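Side-chain contacts in quinoline 2-oxidoreductase large subunit (Pseudomonas putida, PDB 1T3Q), which forms the molybdenum-bearing large subunit of a hydroxylase that acts on quinoline, holding its metal on a pterin cytosine dinucleotide: residues Asp23-Thr28 against Gly509-Leu514; Gly189-Gly194 against Arg382-Asp387; Arg472-Ser475 against Pro480-Thr483; Val489-Thr494 against Ser562-Arg567. One frame throughout, in Å; residues are numbered along the deposited sequence.

Contact 1: Asp23-Thr28 against Gly509-Leu514; sequences DTRLLT and GHETTL. With MCN (pterin cytosine dinucleotide), chain N.
R25 and E511 meet in a two-pronged salt bridge, which carries the whole contact between the short helix 23-27 and the first turn of helix 510-522. Walking from the start of the first segment, D23 forms a salt bridge with R20, just before the segment. T24 follows; its carbonyl oxygen accepts the hydroxyl of T28, with T28 OG1 2.9 Å from T24 O. R25 then reaches across. A chi1 of 70° tucks its CG over the helix backbone, and the chain runs straight out to NE, bringing the guanidinium end-on to the carboxylate of E511. R25 NH2 lies 2.8 Å from E511 OE2 in a nearly straight bond (174°) to the syn lone pair, while R25 NH1 is 3.1 Å from E511 OE1, somewhat out of plane. The two flat groups are only 19° from coplanar. R25 NH2 also forms a salt bridge with D250, and T213 of the second subunit packs on T24 and R25. L27 packs on the small subunit, where Q96 of that chain bonds to the L27 carbonyl.

One residue before E511, H510 NE2 gives a 2.7 Å bond to the phosphate oxygen O2B of the pterin cytosine dinucleotide. With one cation serving two acids, both carboxylates probably stay ionised, and helix 23-27 is tied to the helix turn that holds the cofactor.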
loop_
_atom_site.group_PDB
_atom_site.type_symbol
_atom_site.label_atom_id
_atom_site.label_comp_id
_atom_site.label_asym_id
_atom_site.label_seq_id
_atom_site.Cartn_x
_atom_site.Cartn_y
_atom_site.Cartn_z
ATOM N N ASP B 23 -3.908 17.646 -10.910
ATOM C CA ASP B 23 -4.403 17.526 -12.280
ATOM C C ASP B 23 -3.660 16.549 -13.173
ATOM O O ASP B 23 -4.279 15.866 -13.984
ATOM C CB ASP B 23 -4.406 18.891 -12.976
ATOM C CG ASP B 23 -5.531 19.792 -12.509
ATOM O OD1 ASP B 23 -6.281 19.406 -11.582
ATOM O OD2 ASP B 23 -5.662 20.899 -13.071
ATOM N N THR B 24 -2.341 16.472 -13.030
ATOM C CA THR B 24 -1.562 15.603 -13.900
ATOM C C THR B 24 -1.932 14.128 -13.800
ATOM O O THR B 24 -2.094 13.463 -14.823
ATOM C CB THR B 24 -0.051 15.806 -13.671
ATOM O OG1 THR B 24 0.261 17.193 -13.863
ATOM C CG2 THR B 24 0.760 14.989 -14.670
ATOM N N ARG B 25 -2.093 13.604 -12.591
ATOM C CA ARG B 25 -2.466 12.201 -12.495
ATOM C C ARG B 25 -3.932 12.007 -12.886
ATOM O O ARG B 25 -4.303 10.971 -13.434
ATOM C CB ARG B 25 -2.216 11.650 -11.080
ATOM C CG ARG B 25 -3.140 12.160 -9.985
ATOM C CD ARG B 25 -2.868 11.369 -8.691
ATOM N NE ARG B 25 -3.646 11.835 -7.541
ATOM C CZ ARG B 25 -3.402 12.957 -6.869
ATOM N NH1 ARG B 25 -2.395 13.746 -7.230
ATOM N NH2 ARG B 25 -4.155 13.281 -5.821
ATOM N N LEU B 26 -4.757 13.014 -12.620
ATOM C CA LEU B 26 -6.183 12.933 -12.922
ATOM C C LEU B 26 -6.516 13.103 -14.408
ATOM O O LEU B 26 -7.634 12.817 -14.831
ATOM C CB LEU B 26 -6.955 13.967 -12.091
ATOM C CG LEU B 26 -6.823 13.832 -10.565
ATOM C CD1 LEU B 26 -7.574 14.975 -9.886
ATOM C CD2 LEU B 26 -7.357 12.476 -10.103
ATOM N N LEU B 27 -5.545 13.559 -15.194
ATOM C CA LEU B 27 -5.744 13.755 -16.633
ATOM C C LEU B 27 -5.122 12.619 -17.440
ATOM O O LEU B 27 -5.328 12.520 -18.654
ATOM C CB LEU B 27 -5.117 15.084 -17.081
ATOM C CG LEU B 27 -5.871 16.380 -16.793
ATOM C CD1 LEU B 27 -4.904 17.560 -16.786
ATOM C CD2 LEU B 27 -6.957 16.565 -17.837
ATOM N N THR B 28 -4.361 11.764 -16.766
ATOM C CA THR B 28 -3.691 10.655 -17.430
ATOM C C THR B 28 -4.223 9.286 -17.033
ATOM O O THR B 28 -3.612 8.263 -17.349
ATOM C CB THR B 28 -2.192 10.686 -17.137
ATOM O OG1 THR B 28 -1.990 10.708 -15.715
ATOM C CG2 THR B 28 -1.553 11.927 -17.768
ATOM N N GLY B 509 -9.379 20.860 -4.350
ATOM C CA GLY B 509 -8.020 21.387 -4.418
ATOM C C GLY B 509 -7.101 21.536 -3.216
ATOM O O GLY B 509 -6.099 22.252 -3.311
ATOM N N HIS B 510 -7.406 20.873 -2.104
ATOM C CA HIS B 510 -6.575 20.956 -0.892
ATOM C C HIS B 510 -5.098 20.660 -1.119
ATOM O O HIS B 510 -4.225 21.297 -0.540
ATOM C CB HIS B 510 -7.079 19.968 0.162
ATOM C CG HIS B 510 -8.472 20.232 0.627
ATOM N ND1 HIS B 510 -9.189 19.325 1.376
ATOM C CD2 HIS B 510 -9.274 21.309 0.473
ATOM C CE1 HIS B 510 -10.372 19.833 1.666
ATOM N NE2 HIS B 510 -10.449 21.038 1.130
ATOM N N GLU B 511 -4.830 19.654 -1.940
ATOM C CA GLU B 511 -3.476 19.234 -2.234
ATOM C C GLU B 511 -2.641 20.402 -2.758
ATOM O O GLU B 511 -1.421 20.438 -2.589
ATOM C CB GLU B 511 -3.533 18.088 -3.246
ATOM C CG GLU B 511 -2.213 17.485 -3.633
ATOM C CD GLU B 511 -2.399 16.178 -4.392
ATOM O OE1 GLU B 511 -1.453 15.755 -5.083
ATOM O OE2 GLU B 511 -3.492 15.575 -4.287
ATOM N N THR B 512 -3.307 21.365 -3.378
ATOM C CA THR B 512 -2.617 22.531 -3.909
ATOM C C THR B 512 -2.726 23.733 -2.969
ATOM O O THR B 512 -1.716 24.316 -2.580
ATOM C CB THR B 512 -3.180 22.911 -5.303
ATOM O OG1 THR B 512 -2.906 21.851 -6.231
ATOM C CG2 THR B 512 -2.551 24.200 -5.811
ATOM N N THR B 513 -3.944 24.088 -2.582
ATOM C CA THR B 513 -4.137 25.249 -1.720
ATOM C C THR B 513 -3.527 25.151 -0.323
ATOM O O THR B 513 -3.054 26.152 0.213
ATOM C CB THR B 513 -5.631 25.612 -1.603
ATOM O OG1 THR B 513 -6.388 24.464 -1.201
ATOM C CG2 THR B 513 -6.149 26.117 -2.942
ATOM N N LEU B 514 -3.529 23.966 0.277
ATOM C CA LEU B 514 -2.940 23.841 1.604
ATOM C C LEU B 514 -1.425 24.028 1.507
ATOM O O LEU B 514 -0.790 24.507 2.443
ATOM C CB LEU B 514 -3.277 22.476 2.231
ATOM C CG LEU B 514 -4.766 22.230 2.518
ATOM C CD1 LEU B 514 -4.943 20.861 3.179
ATOM C CD2 LEU B 514 -5.317 23.337 3.422
HETATM N N1 MCN N . -10.573 28.278 -1.281
HETATM C C2 MCN N . -9.561 29.256 -1.553
HETATM N N3 MCN N . -9.689 30.403 -0.784
HETATM C C4 MCN N . -10.670 30.661 0.167
HETATM C C5 MCN N . -11.688 29.628 0.395
HETATM C C6 MCN N . -11.635 28.453 -0.318
HETATM O O2 MCN N . -8.717 29.064 -2.400
HETATM N N4 MCN N . -10.688 31.788 0.846
HETATM C "C1'" MCN N . -10.439 26.943 -2.105
HETATM C C2D MCN N . -9.717 25.798 -1.259
HETATM O "O2'" MCN N . -8.910 24.950 -2.150
HETATM C "C3'" MCN N . -10.871 25.089 -0.581
HETATM C C4D MCN N . -11.984 25.103 -1.603
HETATM O O4D MCN N . -11.714 26.330 -2.449
HETATM O "O3'" MCN N . -10.475 23.718 -0.228
HETATM C "C5'" MCN N . -13.425 24.989 -1.032
HETATM O "O5'" MCN N . -13.516 25.981 -0.039
HETATM P PA MCN N . -13.924 25.720 1.463
HETATM O O1A MCN N . -12.682 25.935 2.272
HETATM O O2A MCN N . -15.163 26.576 1.666
HETATM O O3A MCN N . -14.530 24.237 1.747
HETATM P PB MCN N . -13.811 22.811 1.869
HETATM O O1B MCN N . -14.064 22.315 3.256
HETATM O O2B MCN N . -12.386 22.876 1.405
HETATM O O3B MCN N . -14.597 21.908 0.801
HETATM C C10 MCN N . -15.832 21.320 1.123
HETATM C "C9'" MCN N . -16.864 22.116 0.394
HETATM C "C8'" MCN N . -18.200 21.399 0.697
HETATM S "S8'" MCN N . -18.681 21.377 2.418
HETATM C "C7'" MCN N . -19.014 20.837 -0.200
HETATM S "S7'" MCN N . -20.544 19.996 0.173
HETATM C "C6'" MCN N . -18.561 20.844 -1.700
HETATM C C7 MCN N . -17.646 22.006 -1.978
HETATM O "O9'" MCN N . -16.553 22.027 -1.075
HETATM N "N5'" MCN N . -18.039 19.440 -1.969
HETATM C C4A MCN N . -17.256 19.484 -3.190
HETATM N "N8'" MCN N . -17.094 21.916 -3.372
HETATM C C4B MCN N . -16.834 20.619 -3.906
HETATM N "N1'" MCN N . -16.065 20.616 -5.097
HETATM C "C2'" MCN N . -15.730 19.387 -5.554
HETATM N "N2'" MCN N . -15.009 19.329 -6.695
HETATM N "N3'" MCN N . -16.072 18.218 -4.904
HETATM C "C4'" MCN N . -16.838 18.142 -3.681
HETATM O "O4'" MCN N . -17.095 17.078 -3.175
#

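Contact 2: Gly189-Gly194 against Arg382-Asp387; sequences GQFSCG and RETLID
F191 buries the most surface here, pushing the rim of its ring between L385 and T384 on the helix. Its chi1 of -66° leaves CG beside the backbone N and the ring directed off strand 185-193 toward helix 375-393. One corner of the ring meets the leucine: F191 CE2 is 3.7 Å from L385 CG, and both leucine methyls lie close to the same carbon as the two side chains run alongside each other, pointing opposite ways. On the other side of CZ the ring meets the threonine, with F191 CE1 3.8 Å from T384 CG2. Both helix residues therefore touch the edge of the ring near its plane; the side-chain contact is apolar and no hydrogen bond crosses. T384 turns its methyl to the phenyl while its hydroxyl bonds to the carbonyl of I380, one turn back in the helix. L385 CD2 also reaches the backbone at G189, 4.1 Å from G189 N.

The axes of strand segment 189-193 and helix segment 382-387 come within 10.2 Å and run roughly antiparallel (145°), a helix-on-sheet packing within the earlier molybdopterin cofactor-binding range. Strand 298-306 pairs with strand 185-193 and offers M302 to L385, while helix 744-761 covers T384 with V754 and N758.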
loop_
_atom_site.group_PDB
_atom_site.type_symbol
_atom_site.label_atom_id
_atom_site.label_comp_id
_atom_site.label_asym_id
_atom_site.label_seq_id
_atom_site.Cartn_x
_atom_site.Cartn_y
_atom_site.Cartn_z
ATOM N N GLY B 189 -45.688 32.998 1.528
ATOM C CA GLY B 189 -45.554 31.902 0.598
ATOM C C GLY B 189 -45.410 30.581 1.313
ATOM O O GLY B 189 -44.923 30.512 2.445
ATOM N N GLN B 190 -45.865 29.527 0.653
ATOM C CA GLN B 190 -45.741 28.191 1.201
ATOM C C GLN B 190 -44.746 27.513 0.270
ATOM O O GLN B 190 -45.115 26.862 -0.710
ATOM C CB GLN B 190 -47.099 27.492 1.201
ATOM C CG GLN B 190 -48.151 28.274 1.983
ATOM C CD GLN B 190 -49.431 27.496 2.191
ATOM O OE1 GLN B 190 -49.995 26.944 1.246
ATOM N NE2 GLN B 190 -49.905 27.455 3.433
ATOM N N PHE B 191 -43.468 27.713 0.574
ATOM C CA PHE B 191 -42.387 27.164 -0.227
ATOM C C PHE B 191 -42.132 25.697 0.065
ATOM O O PHE B 191 -42.305 25.228 1.189
ATOM C CB PHE B 191 -41.117 27.981 0.007
ATOM C CG PHE B 191 -41.217 29.400 -0.490
ATOM C CD1 PHE B 191 -40.830 29.726 -1.783
ATOM C CD2 PHE B 191 -41.731 30.404 0.327
ATOM C CE1 PHE B 191 -40.952 31.030 -2.263
ATOM C CE2 PHE B 191 -41.859 31.714 -0.138
ATOM C CZ PHE B 191 -41.468 32.029 -1.439
ATOM N N SER B 192 -41.719 24.970 -0.963
ATOM C CA SER B 192 -41.436 23.559 -0.812
ATOM C C SER B 192 -40.332 23.133 -1.763
ATOM O O SER B 192 -40.307 23.551 -2.918
ATOM C CB SER B 192 -42.696 22.740 -1.090
ATOM O OG SER B 192 -42.411 21.354 -1.025
ATOM N N CYS B 193 -39.409 22.323 -1.265
ATOM C CA CYS B 193 -38.322 21.809 -2.083
ATOM C C CYS B 193 -38.425 20.298 -2.040
ATOM O O CYS B 193 -38.676 19.719 -0.982
ATOM C CB CYS B 193 -36.961 22.230 -1.528
ATOM S SG CYS B 193 -36.728 24.015 -1.364
ATOM N N GLY B 194 -38.241 19.652 -3.185
ATOM C CA GLY B 194 -38.302 18.206 -3.206
ATOM C C GLY B 194 -36.952 17.646 -2.805
ATOM O O GLY B 194 -35.990 18.393 -2.630
ATOM N N ARG B 382 -37.057 33.395 1.393
ATOM C CA ARG B 382 -36.894 34.797 1.780
ATOM C C ARG B 382 -36.556 35.709 0.604
ATOM O O ARG B 382 -37.187 36.744 0.420
ATOM C CB ARG B 382 -35.809 34.940 2.853
ATOM C CG ARG B 382 -35.775 36.322 3.507
ATOM C CD ARG B 382 -34.482 36.544 4.271
ATOM N NE ARG B 382 -33.332 36.326 3.404
ATOM C CZ ARG B 382 -32.511 35.287 3.496
ATOM N NH1 ARG B 382 -31.500 35.169 2.648
ATOM N NH2 ARG B 382 -32.686 34.381 4.449
ATOM N N GLU B 383 -35.560 35.332 -0.192
ATOM C CA GLU B 383 -35.176 36.166 -1.323
ATOM C C GLU B 383 -36.316 36.313 -2.323
ATOM O O GLU B 383 -36.485 37.372 -2.924
ATOM C CB GLU B 383 -33.930 35.602 -2.008
ATOM C CG GLU B 383 -32.681 35.592 -1.116
ATOM C CD GLU B 383 -32.287 36.985 -0.628
ATOM O OE1 GLU B 383 -32.347 37.239 0.597
ATOM O OE2 GLU B 383 -31.916 37.830 -1.471
ATOM N N THR B 384 -37.105 35.258 -2.496
ATOM C CA THR B 384 -38.233 35.314 -3.416
ATOM C C THR B 384 -39.304 36.267 -2.882
ATOM O O THR B 384 -39.907 37.023 -3.640
ATOM C CB THR B 384 -38.843 33.908 -3.639
ATOM O OG1 THR B 384 -37.904 33.093 -4.354
ATOM C CG2 THR B 384 -40.133 33.997 -4.445
ATOM N N LEU B 385 -39.536 36.233 -1.575
ATOM C CA LEU B 385 -40.528 37.115 -0.964
ATOM C C LEU B 385 -40.032 38.558 -0.965
ATOM O O LEU B 385 -40.815 39.491 -1.124
ATOM C CB LEU B 385 -40.829 36.666 0.468
ATOM C CG LEU B 385 -41.597 35.348 0.593
ATOM C CD1 LEU B 385 -41.823 35.018 2.068
ATOM C CD2 LEU B 385 -42.931 35.467 -0.126
ATOM N N ILE B 386 -38.728 38.737 -0.789
ATOM C CA ILE B 386 -38.143 40.073 -0.793
ATOM C C ILE B 386 -38.343 40.717 -2.168
ATOM O O ILE B 386 -38.688 41.900 -2.265
ATOM C CB ILE B 386 -36.641 40.015 -0.437
ATOM C CG1 ILE B 386 -36.488 39.679 1.052
ATOM C CG2 ILE B 386 -35.960 41.333 -0.789
ATOM C CD1 ILE B 386 -35.050 39.553 1.528
ATOM N N ASP B 387 -38.133 39.940 -3.228
ATOM C CA ASP B 387 -38.318 40.439 -4.588
ATOM C C ASP B 387 -39.786 40.772 -4.823
ATOM O O ASP B 387 -40.112 41.740 -5.509
ATOM C CB ASP B 387 -37.882 39.395 -5.628
ATOM C CG ASP B 387 -36.399 39.476 -5.968
ATOM O OD1 ASP B 387 -35.979 38.808 -6.944
ATOM O OD2 ASP B 387 -35.650 40.194 -5.278
#

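Contact 3: Arg472-Ser475 against Pro480-Thr483; sequences RTLS and PTTT
L474, on the short helix 471-476, packs against T481 and T483: a short helix followed by a loop that doubles back on it, within the second molybdopterin cofactor-binding range. The tight part is the tip of the leucine. With its side chain leaving the helix on the backbone N side (chi1 -62°) and CD1 extended beyond CG, that one methyl reaches both threonines: L474 CD1 is 3.5 Å from T481 CB, closer than ordinary van der Waals contact, and 3.7 Å from T483 CG2. T481 is met at its branching carbon, its side chain lying askew to the leucine, whereas T483 presents its methyl directly. The carbonyl of T481 also leans over the leucine, with T481 O 3.7 Å from L474 CD1.

The other side is looser and wetter. P480 is exposed and meets the helix chiefly through its backbone, its N 3.7 Å from L474 O, and no direct hydrogen bond links the two segments. T471 OG1, at the start of the helix, accepts a hydrogen bond from the backbone N of T483, while T482 turns away to bond D613 of the second subunit. The L474 side chain is about 10 Å from the bound dioxosulfidomolybdenum ion. On the open side one water bridges helix and loop, accepting from S475 OG at 2.6 Å and from T481 N at 3.0 Å.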
loop_
_atom_site.group_PDB
_atom_site.type_symbol
_atom_site.label_atom_id
_atom_site.label_comp_id
_atom_site.label_asym_id
_atom_site.label_seq_id
_atom_site.Cartn_x
_atom_site.Cartn_y
_atom_site.Cartn_z
ATOM N N ARG B 472 -17.659 26.924 17.888
ATOM C CA ARG B 472 -18.443 28.150 18.020
ATOM C C ARG B 472 -19.606 28.204 17.038
ATOM O O ARG B 472 -20.714 28.600 17.393
ATOM C CB ARG B 472 -17.549 29.385 17.819
ATOM C CG ARG B 472 -16.586 29.748 18.966
ATOM C CD ARG B 472 -16.516 28.726 20.092
ATOM N NE ARG B 472 -17.787 28.591 20.801
ATOM C CZ ARG B 472 -18.022 27.687 21.747
ATOM N NH1 ARG B 472 -19.209 27.636 22.333
ATOM N N THR B 473 -19.364 27.806 15.796
ATOM C CA THR B 473 -20.426 27.839 14.809
ATOM C C THR B 473 -21.496 26.798 15.107
ATOM O O THR B 473 -22.685 27.068 14.959
ATOM C CB THR B 473 -19.873 27.621 13.388
ATOM O OG1 THR B 473 -18.987 28.699 13.060
ATOM C CG2 THR B 473 -21.007 27.582 12.372
ATOM N N LEU B 474 -21.078 25.611 15.534
ATOM C CA LEU B 474 -22.039 24.562 15.834
ATOM C C LEU B 474 -22.930 24.974 17.006
ATOM O O LEU B 474 -24.114 24.630 17.037
ATOM C CB LEU B 474 -21.310 23.243 16.099
ATOM C CG LEU B 474 -20.534 22.784 14.854
ATOM C CD1 LEU B 474 -19.770 21.512 15.139
ATOM C CD2 LEU B 474 -21.503 22.571 13.701
ATOM N N SER B 475 -22.371 25.726 17.954
ATOM C CA SER B 475 -23.150 26.216 19.091
ATOM C C SER B 475 -24.180 27.212 18.572
ATOM O O SER B 475 -25.356 27.139 18.924
ATOM C CB SER B 475 -22.258 26.920 20.119
ATOM O OG SER B 475 -21.514 25.988 20.885
ATOM N N PRO B 480 -24.824 21.880 19.370
ATOM C CA PRO B 480 -23.594 21.846 20.166
ATOM C C PRO B 480 -22.698 20.650 19.895
ATOM O O PRO B 480 -23.109 19.492 20.013
ATOM C CB PRO B 480 -24.105 21.914 21.610
ATOM C CG PRO B 480 -25.525 21.438 21.516
ATOM C CD PRO B 480 -26.002 22.048 20.238
ATOM N N THR B 481 -21.459 20.954 19.523
ATOM C CA THR B 481 -20.464 19.942 19.212
ATOM C C THR B 481 -19.085 20.587 19.275
ATOM O O THR B 481 -18.876 21.654 18.707
ATOM C CB THR B 481 -20.648 19.399 17.775
ATOM O OG1 THR B 481 -22.008 19.002 17.572
ATOM C CG2 THR B 481 -19.729 18.212 17.533
ATOM N N THR B 482 -18.154 19.951 19.975
ATOM C CA THR B 482 -16.788 20.453 20.055
ATOM C C THR B 482 -16.022 19.797 18.908
ATOM O O THR B 482 -16.087 18.585 18.725
ATOM C CB THR B 482 -16.110 20.063 21.385
ATOM O OG1 THR B 482 -16.650 20.856 22.448
ATOM C CG2 THR B 482 -14.604 20.289 21.310
ATOM N N THR B 483 -15.306 20.593 18.124
ATOM C CA THR B 483 -14.544 20.028 17.018
ATOM C C THR B 483 -13.080 19.902 17.402
ATOM O O THR B 483 -12.639 20.482 18.387
ATOM C CB THR B 483 -14.647 20.899 15.749
ATOM O OG1 THR B 483 -14.262 22.246 16.059
ATOM C CG2 THR B 483 -16.075 20.884 15.213
HETATM O O HOH W 1 -20.576 23.747 20.011
#

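Contact 4: Val489-Thr494 against Ser562-Arg567; sequences VRIDPT and SIVRER
Within segment 562-567, V564 carries the contact with strand 486-491, and it does so with its two methyls and CB against V489 and I491. Its chi1 of -64° turns the CG2 methyl to the strand: V564 CG2 is 3.9 Å from I491 CD1 and 4.2 Å from V489 CG1. The other methyl rests over the backbone, with V564 CG1 3.9 Å from V489 O. I491 and V564 point opposite ways as they pass, the isoleucine stretched out to CD1 (chi2 177°) so that the end of its chain lies along the valine. V489 and I491 are two apart on the strand and face the helix together; the nearest backbones are those of I491 and V564, with 7.5 Å between their CA atoms.

In the next shell, A560 touches V489 and V568 touches I491, both from the same helix, and A626 of strand 625-629 touches V564. F602 and V606 of helix 602-611 close in on I491.

Between the two inward residues, R490 points the other way. Its NE makes a weak, bent bond to D492 OD1 (2.8 Å, 124°), part of a salt bridge, and that carboxylate also pairs with R230 of the second subunit, so this polar side, at the strand's end, takes part in the contact with the second subunit. The front is the familiar layer of an alpha/beta domain: the long helix 549-576 laid on one face of a four-stranded mixed sheet, with strand 486-491 in its interior.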
loop_
_atom_site.group_PDB
_atom_site.type_symbol
_atom_site.label_atom_id
_atom_site.label_comp_id
_atom_site.label_asym_id
_atom_site.label_seq_id
_atom_site.Cartn_x
_atom_site.Cartn_y
_atom_site.Cartn_z
ATOM N N VAL B 489 3.343 19.496 10.788
ATOM C CA VAL B 489 4.254 20.113 9.843
ATOM C C VAL B 489 5.666 19.742 10.241
ATOM O O VAL B 489 6.061 19.903 11.399
ATOM C CB VAL B 489 4.117 21.656 9.838
ATOM C CG1 VAL B 489 5.195 22.270 8.953
ATOM C CG2 VAL B 489 2.746 22.053 9.326
ATOM N N ARG B 490 6.415 19.220 9.278
ATOM C CA ARG B 490 7.797 18.846 9.500
ATOM C C ARG B 490 8.649 19.561 8.477
ATOM O O ARG B 490 8.304 19.609 7.299
ATOM C CB ARG B 490 8.006 17.336 9.315
ATOM C CG ARG B 490 9.480 16.913 9.369
ATOM C CD ARG B 490 9.638 15.407 9.156
ATOM N NE ARG B 490 9.318 15.020 7.783
ATOM C CZ ARG B 490 8.996 13.786 7.405
ATOM N NH1 ARG B 490 8.946 12.803 8.296
ATOM N NH2 ARG B 490 8.711 13.537 6.137
ATOM N N ILE B 491 9.752 20.131 8.934
ATOM C CA ILE B 491 10.671 20.774 8.018
ATOM C C ILE B 491 11.708 19.692 7.802
ATOM O O ILE B 491 12.400 19.296 8.736
ATOM C CB ILE B 491 11.357 22.009 8.633
ATOM C CG1 ILE B 491 10.307 23.049 9.032
ATOM C CG2 ILE B 491 12.341 22.604 7.615
ATOM C CD1 ILE B 491 10.889 24.289 9.715
ATOM N N ASP B 492 11.792 19.181 6.581
ATOM C CA ASP B 492 12.759 18.139 6.286
ATOM C C ASP B 492 14.173 18.736 6.324
ATOM O O ASP B 492 14.353 19.930 6.082
ATOM C CB ASP B 492 12.418 17.519 4.927
ATOM C CG ASP B 492 11.024 16.901 4.920
ATOM O OD1 ASP B 492 10.825 15.887 5.622
ATOM O OD2 ASP B 492 10.123 17.438 4.242
ATOM N N PRO B 493 15.186 17.913 6.644
ATOM C CA PRO B 493 16.590 18.330 6.734
ATOM C C PRO B 493 17.118 19.219 5.609
ATOM O O PRO B 493 17.860 20.164 5.869
ATOM C CB PRO B 493 17.339 17.005 6.817
ATOM C CG PRO B 493 16.386 16.143 7.574
ATOM C CD PRO B 493 15.059 16.468 6.915
ATOM N N THR B 494 16.743 18.925 4.368
ATOM C CA THR B 494 17.221 19.722 3.241
ATOM C C THR B 494 16.459 21.028 3.052
ATOM O O THR B 494 16.725 21.777 2.113
ATOM C CB THR B 494 17.173 18.919 1.921
ATOM O OG1 THR B 494 15.824 18.527 1.637
ATOM C CG2 THR B 494 18.045 17.679 2.032
ATOM N N SER B 562 3.924 27.294 12.714
ATOM C CA SER B 562 4.448 28.349 13.579
ATOM C C SER B 562 5.385 27.784 14.639
ATOM O O SER B 562 6.427 28.368 14.931
ATOM C CB SER B 562 3.299 29.101 14.257
ATOM O OG SER B 562 3.799 30.080 15.153
ATOM N N ILE B 563 5.014 26.645 15.213
ATOM C CA ILE B 563 5.838 26.026 16.240
ATOM C C ILE B 563 7.241 25.740 15.728
ATOM O O ILE B 563 8.229 26.079 16.385
ATOM C CB ILE B 563 5.218 24.712 16.748
ATOM C CG1 ILE B 563 3.882 25.007 17.438
ATOM C CG2 ILE B 563 6.184 24.013 17.703
ATOM C CD1 ILE B 563 3.102 23.772 17.793
ATOM N N VAL B 564 7.341 25.116 14.559
ATOM C CA VAL B 564 8.657 24.809 14.024
ATOM C C VAL B 564 9.330 26.062 13.468
ATOM O O VAL B 564 10.555 26.187 13.522
ATOM C CB VAL B 564 8.583 23.689 12.957
ATOM C CG1 VAL B 564 8.113 22.403 13.619
ATOM C CG2 VAL B 564 7.640 24.077 11.832
ATOM N N ARG B 565 8.535 26.995 12.955
ATOM C CA ARG B 565 9.083 28.246 12.433
ATOM C C ARG B 565 9.808 28.975 13.565
ATOM O O ARG B 565 10.918 29.471 13.385
ATOM C CB ARG B 565 7.970 29.144 11.879
ATOM C CG ARG B 565 8.467 30.514 11.383
ATOM C CD ARG B 565 7.375 31.300 10.653
ATOM N NE ARG B 565 6.325 31.773 11.551
ATOM C CZ ARG B 565 5.273 32.487 11.166
ATOM N NH1 ARG B 565 4.368 32.876 12.057
ATOM N NH2 ARG B 565 5.118 32.808 9.888
ATOM N N GLU B 566 9.181 29.029 14.736
ATOM C CA GLU B 566 9.786 29.698 15.885
ATOM C C GLU B 566 11.126 29.077 16.262
ATOM O O GLU B 566 12.057 29.787 16.615
ATOM C CB GLU B 566 8.840 29.668 17.091
ATOM C CG GLU B 566 7.670 30.623 16.950
ATOM C CD GLU B 566 8.129 32.070 16.857
ATOM O OE1 GLU B 566 7.415 32.889 16.237
ATOM O OE2 GLU B 566 9.206 32.385 17.411
ATOM N N ARG B 567 11.233 27.755 16.171
ATOM C CA ARG B 567 12.484 27.096 16.514
ATOM C C ARG B 567 13.565 27.449 15.499
ATOM O O ARG B 567 14.743 27.547 15.845
ATOM C CB ARG B 567 12.267 25.583 16.618
ATOM C CG ARG B 567 11.426 25.234 17.839
ATOM C CD ARG B 567 10.940 23.793 17.868
ATOM N NE ARG B 567 10.011 23.598 18.980
ATOM C CZ ARG B 567 9.209 22.547 19.112
ATOM N NH1 ARG B 567 8.394 22.461 20.154
ATOM N NH2 ARG B 567 9.214 21.582 18.202
#

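In the fold
Contacts 1 and 3 both lie near the cofactor: contact 1 includes H510 on the pterin cytosine dinucleotide, and contact 3 lies near the dioxosulfidomolybdenum ion. Their nearest atoms are still about 15 Å apart. Contact 4 lies on the same side of the chain's centre as contact 1, with nearest atoms about 8 Å apart, and follows contact 3 in the chain, since strand 486-491 comes after helix 471-476. These three all touch the second subunit. Contact 2 stands apart, in the earlier molybdopterin-binding range, its centre about 39 Å from that of contact 1 and 52 Å from that of contact 4.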